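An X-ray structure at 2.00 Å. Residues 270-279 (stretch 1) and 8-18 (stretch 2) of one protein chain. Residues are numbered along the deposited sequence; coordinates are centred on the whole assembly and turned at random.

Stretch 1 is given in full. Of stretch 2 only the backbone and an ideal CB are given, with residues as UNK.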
# COMPACT_ATOMS: atom_id res chain seq x y z
N ALA B 270 -0.82 -15.52 16.53
CA ALA B 270 -1.50 -14.95 17.68
C ALA B 270 -1.40 -15.92 18.86
O ALA B 270 -1.13 -15.51 19.99
CB ALA B 270 -2.97 -14.69 17.35
N LEU B 271 -1.60 -17.21 18.58
CA LEU B 271 -1.51 -18.22 19.63
C LEU B 271 -0.10 -18.25 20.22
O LEU B 271 0.07 -18.44 21.42
CB LEU B 271 -1.90 -19.61 19.09
CG LEU B 271 -3.34 -19.75 18.58
CD1 LEU B 271 -3.67 -21.23 18.38
CD2 LEU B 271 -4.31 -19.14 19.59
N LEU B 272 0.91 -18.07 19.37
CA LEU B 272 2.29 -18.06 19.85
C LEU B 272 2.54 -16.87 20.79
O LEU B 272 3.35 -16.96 21.71
CB LEU B 272 3.27 -18.01 18.67
CG LEU B 272 3.37 -19.28 17.83
CD1 LEU B 272 4.35 -19.07 16.68
CD2 LEU B 272 3.84 -20.44 18.70
N TYR B 273 1.84 -15.76 20.57
CA TYR B 273 1.98 -14.60 21.44
C TYR B 273 1.00 -14.69 22.61
O TYR B 273 0.96 -13.82 23.47
CB TYR B 273 1.72 -13.30 20.67
CG TYR B 273 2.83 -12.91 19.72
CD1 TYR B 273 4.15 -12.84 20.17
CD2 TYR B 273 2.57 -12.59 18.39
CE1 TYR B 273 5.18 -12.46 19.32
CE2 TYR B 273 3.59 -12.20 17.53
CZ TYR B 273 4.89 -12.14 18.00
OH TYR B 273 5.92 -11.74 17.16
N GLY B 274 0.21 -15.75 22.62
CA GLY B 274 -0.76 -15.95 23.69
C GLY B 274 -1.91 -14.96 23.70
O GLY B 274 -2.45 -14.66 24.76
N VAL B 275 -2.27 -14.43 22.54
CA VAL B 275 -3.39 -13.50 22.49
C VAL B 275 -4.53 -14.09 21.68
O VAL B 275 -4.32 -14.98 20.85
CB VAL B 275 -2.99 -12.14 21.88
CG1 VAL B 275 -1.95 -11.45 22.76
CG2 VAL B 275 -2.47 -12.33 20.46
N ASP B 276 -5.73 -13.61 21.95
CA ASP B 276 -6.91 -14.08 21.26
C ASP B 276 -6.87 -13.61 19.80
O ASP B 276 -6.79 -12.42 19.54
CB ASP B 276 -8.16 -13.53 21.94
CG ASP B 276 -9.43 -14.20 21.45
OD1 ASP B 276 -9.41 -14.77 20.34
OD2 ASP B 276 -10.45 -14.14 22.17
N PRO B 277 -6.91 -14.55 18.85
CA PRO B 277 -6.88 -14.23 17.42
C PRO B 277 -8.20 -13.61 16.95
O PRO B 277 -8.27 -12.99 15.89
CB PRO B 277 -6.61 -15.58 16.77
CG PRO B 277 -7.30 -16.54 17.70
CD PRO B 277 -6.91 -16.01 19.06
N GLY B 278 -9.25 -13.79 17.75
CA GLY B 278 -10.55 -13.25 17.40
C GLY B 278 -10.63 -11.75 17.62
O GLY B 278 -9.72 -11.16 18.21
N ASP B 279 -11.71 -11.13 17.15
CA ASP B 279 -11.90 -9.69 17.30
C ASP B 279 -12.34 -9.33 18.72
O ASP B 279 -11.91 -8.33 19.28
CB ASP B 279 -12.97 -9.16 16.33
CG ASP B 279 -12.55 -9.25 14.86
OD1 ASP B 279 -11.33 -9.30 14.58
OD2 ASP B 279 -13.44 -9.24 13.99
N UNK B 8 -3.68 -27.04 25.20
CA UNK B 8 -3.95 -25.89 26.06
C UNK B 8 -3.54 -24.56 25.43
O UNK B 8 -3.93 -23.49 25.90
CB UNK B 8 -3.22 -26.07 27.40
N UNK B 9 -2.76 -24.63 24.36
CA UNK B 9 -2.29 -23.44 23.66
C UNK B 9 -3.43 -22.75 22.91
O UNK B 9 -3.34 -21.57 22.57
CB UNK B 9 -1.17 -23.81 22.69
N UNK B 10 -4.52 -23.48 22.69
CA UNK B 10 -5.67 -22.94 21.98
C UNK B 10 -6.79 -22.36 22.85
O UNK B 10 -7.73 -21.75 22.34
CB UNK B 10 -6.26 -24.05 21.10
N UNK B 11 -6.69 -22.53 24.17
CA UNK B 11 -7.72 -22.01 25.06
C UNK B 11 -7.98 -20.51 24.88
O UNK B 11 -9.09 -20.03 25.10
CB UNK B 11 -7.32 -22.29 26.51
N UNK B 12 -6.96 -19.76 24.46
CA UNK B 12 -7.12 -18.32 24.27
C UNK B 12 -8.02 -17.98 23.07
O UNK B 12 -8.45 -16.84 22.91
CB UNK B 12 -5.75 -17.67 24.09
N UNK B 13 -8.30 -18.98 22.23
CA UNK B 13 -9.15 -18.81 21.05
C UNK B 13 -10.61 -18.94 21.50
O UNK B 13 -11.33 -19.84 21.07
CB UNK B 13 -8.81 -19.83 19.97
N UNK B 14 -11.03 -18.02 22.37
CA UNK B 14 -12.38 -18.02 22.92
C UNK B 14 -13.54 -18.01 21.93
O UNK B 14 -14.52 -18.74 22.13
CB UNK B 14 -12.53 -16.80 23.83
N UNK B 15 -13.46 -17.21 20.88
CA UNK B 15 -14.54 -17.14 19.90
C UNK B 15 -14.47 -18.23 18.83
O UNK B 15 -15.33 -18.30 17.95
CB UNK B 15 -14.52 -15.77 19.22
N UNK B 16 -13.45 -19.07 18.91
CA UNK B 16 -13.31 -20.15 17.95
C UNK B 16 -13.06 -19.75 16.50
O UNK B 16 -13.84 -20.11 15.61
CB UNK B 16 -14.58 -21.01 18.00
N UNK B 17 -11.98 -19.03 16.24
CA UNK B 17 -11.68 -18.62 14.88
C UNK B 17 -11.19 -19.84 14.09
O UNK B 17 -11.32 -19.89 12.87
CB UNK B 17 -10.64 -17.50 14.87
N UNK B 18 -10.63 -20.82 14.79
CA UNK B 18 -10.14 -22.03 14.14
C UNK B 18 -11.29 -22.71 13.41
O UNK B 18 -11.13 -23.21 12.29
CB UNK B 18 -9.51 -22.98 15.16

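Position 8 lies beyond the reach of stretch 1, so almost any residue would do. It is Glu 8.

At position 9 CA-to-CB points sideways and nothing of stretch 1 lies within 5.5 Å of the ideal CB. A small or medium residue would suit. It is Thr 9. Thr 9 CG2 comes 4.2 Å from Leu 271 CB. A shared water donates to Thr 9 O at 2.8 Å and to Leu 271 O at 2.7 Å.

At position 10 the ideal CB is 4.7 Å from Leu 271 CD1. Stretch 1 offers a leucine end and no charge, so an aliphatic or aromatic side chain would fit. It is Tyr 10. Leu 271 CD1 sits over one face of its ring, 3.4 Å from Tyr 10 CD2, in a CH-pi contact.

Position 11 points away, so its identity is free as far as stretch 1 is concerned. It is Leu 11.

At position 12 the ideal CB is 4.4 Å from Val 275 O and 4.5 Å from Gly 274 O. A compact apolar residue such as valine or isoleucine would suit. It is Val 12. Val 12 CG1 packs 3.5 Å from Leu 271 CD2, and Val 12 CG2 lies 3.5 Å from Val 275 C.

Position 13 points away, yet its ideal CB is 4.3 Å from Pro 277 CG. Its backbone closes one turn and opens the next. Asp or Asn could reach the backbone amides of 17 and 18; Ser and Thr would be less suited. It is Asp 13. Asp 13 OD2 accepts from N of position 17 at 2.9 Å, and Asp 13 OD1 from N of position 18 at 3.2 Å. A like charge lies near: Asp 13 OD2 is 4.4 Å from Asp 276 OD1.

At position 14 the ideal CB is 3.8 Å from Asp 276 OD2. A polar or basic residue is plausible. It is Arg 14, but its end leads away and forms no salt bridge with Asp 276.

Position 15 points toward Gly 278, whose lack of a side chain leaves room for a small polar group. Ser, Thr or Asn would suit. It is Thr 15. Thr 15 OG1 is 3.8 Å from Gly 278 CA; an ideal CB on Gly 278 would clash with it.

Position 16 has phi 65°, which favours glycine, with Asn or Asp possible. It is Gly 16, at the N-cap position of the helix that follows.

Position 17 points toward Pro 277, and an apolar residue fits. It is Leu 17, with Leu 17 CD2 4.1 Å from Pro 277 CB.

At position 18 CA-to-CB points sideways and nothing of stretch 1 is near, so many residues would do. It is Ala 18.

Stretch 2 8-18: ETYLVDRTGLA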
# COMPACT_ATOMS: atom_id res chain seq x y z
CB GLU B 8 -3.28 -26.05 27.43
CG GLU B 8 -1.78 -25.80 27.47
CD GLU B 8 -0.95 -26.97 26.97
OE1 GLU B 8 0.30 -26.87 27.05
OE2 GLU B 8 -1.52 -27.98 26.51
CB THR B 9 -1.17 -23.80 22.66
OG1 THR B 9 -0.04 -24.29 23.38
CG2 THR B 9 -0.76 -22.58 21.83
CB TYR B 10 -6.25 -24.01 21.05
CG TYR B 10 -5.28 -24.46 19.97
CD1 TYR B 10 -4.13 -25.19 20.29
CD2 TYR B 10 -5.49 -24.11 18.63
CE1 TYR B 10 -3.21 -25.56 19.31
CE2 TYR B 10 -4.57 -24.47 17.65
CZ TYR B 10 -3.44 -25.19 17.99
OH TYR B 10 -2.53 -25.52 17.02
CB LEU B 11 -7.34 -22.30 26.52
CG LEU B 11 -7.37 -23.79 26.87
CD1 LEU B 11 -6.79 -24.03 28.25
CD2 LEU B 11 -8.81 -24.30 26.79
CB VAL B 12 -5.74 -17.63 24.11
CG1 VAL B 12 -5.08 -18.08 22.81
CG2 VAL B 12 -5.91 -16.12 24.14
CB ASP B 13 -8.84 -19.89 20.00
CG ASP B 13 -9.63 -19.71 18.71
OD1 ASP B 13 -9.63 -20.64 17.87
OD2 ASP B 13 -10.24 -18.64 18.52
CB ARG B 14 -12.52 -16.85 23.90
CG ARG B 14 -11.67 -17.01 25.15
CD ARG B 14 -11.88 -15.86 26.13
NE ARG B 14 -11.39 -16.20 27.47
CZ ARG B 14 -11.42 -15.37 28.52
NH1 ARG B 14 -11.93 -14.15 28.39
NH2 ARG B 14 -10.97 -15.78 29.70
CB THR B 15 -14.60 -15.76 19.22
OG1 THR B 15 -13.34 -15.47 18.60
CG2 THR B 15 -14.93 -14.68 20.23
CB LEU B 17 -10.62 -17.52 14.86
CG LEU B 17 -10.37 -16.85 13.51
CD1 LEU B 17 -11.66 -16.20 13.03
CD2 LEU B 17 -9.26 -15.80 13.63
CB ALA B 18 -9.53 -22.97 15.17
O HOH W 1 -1.64 -19.50 23.22
O HOH W 2 -14.38 -12.69 17.60
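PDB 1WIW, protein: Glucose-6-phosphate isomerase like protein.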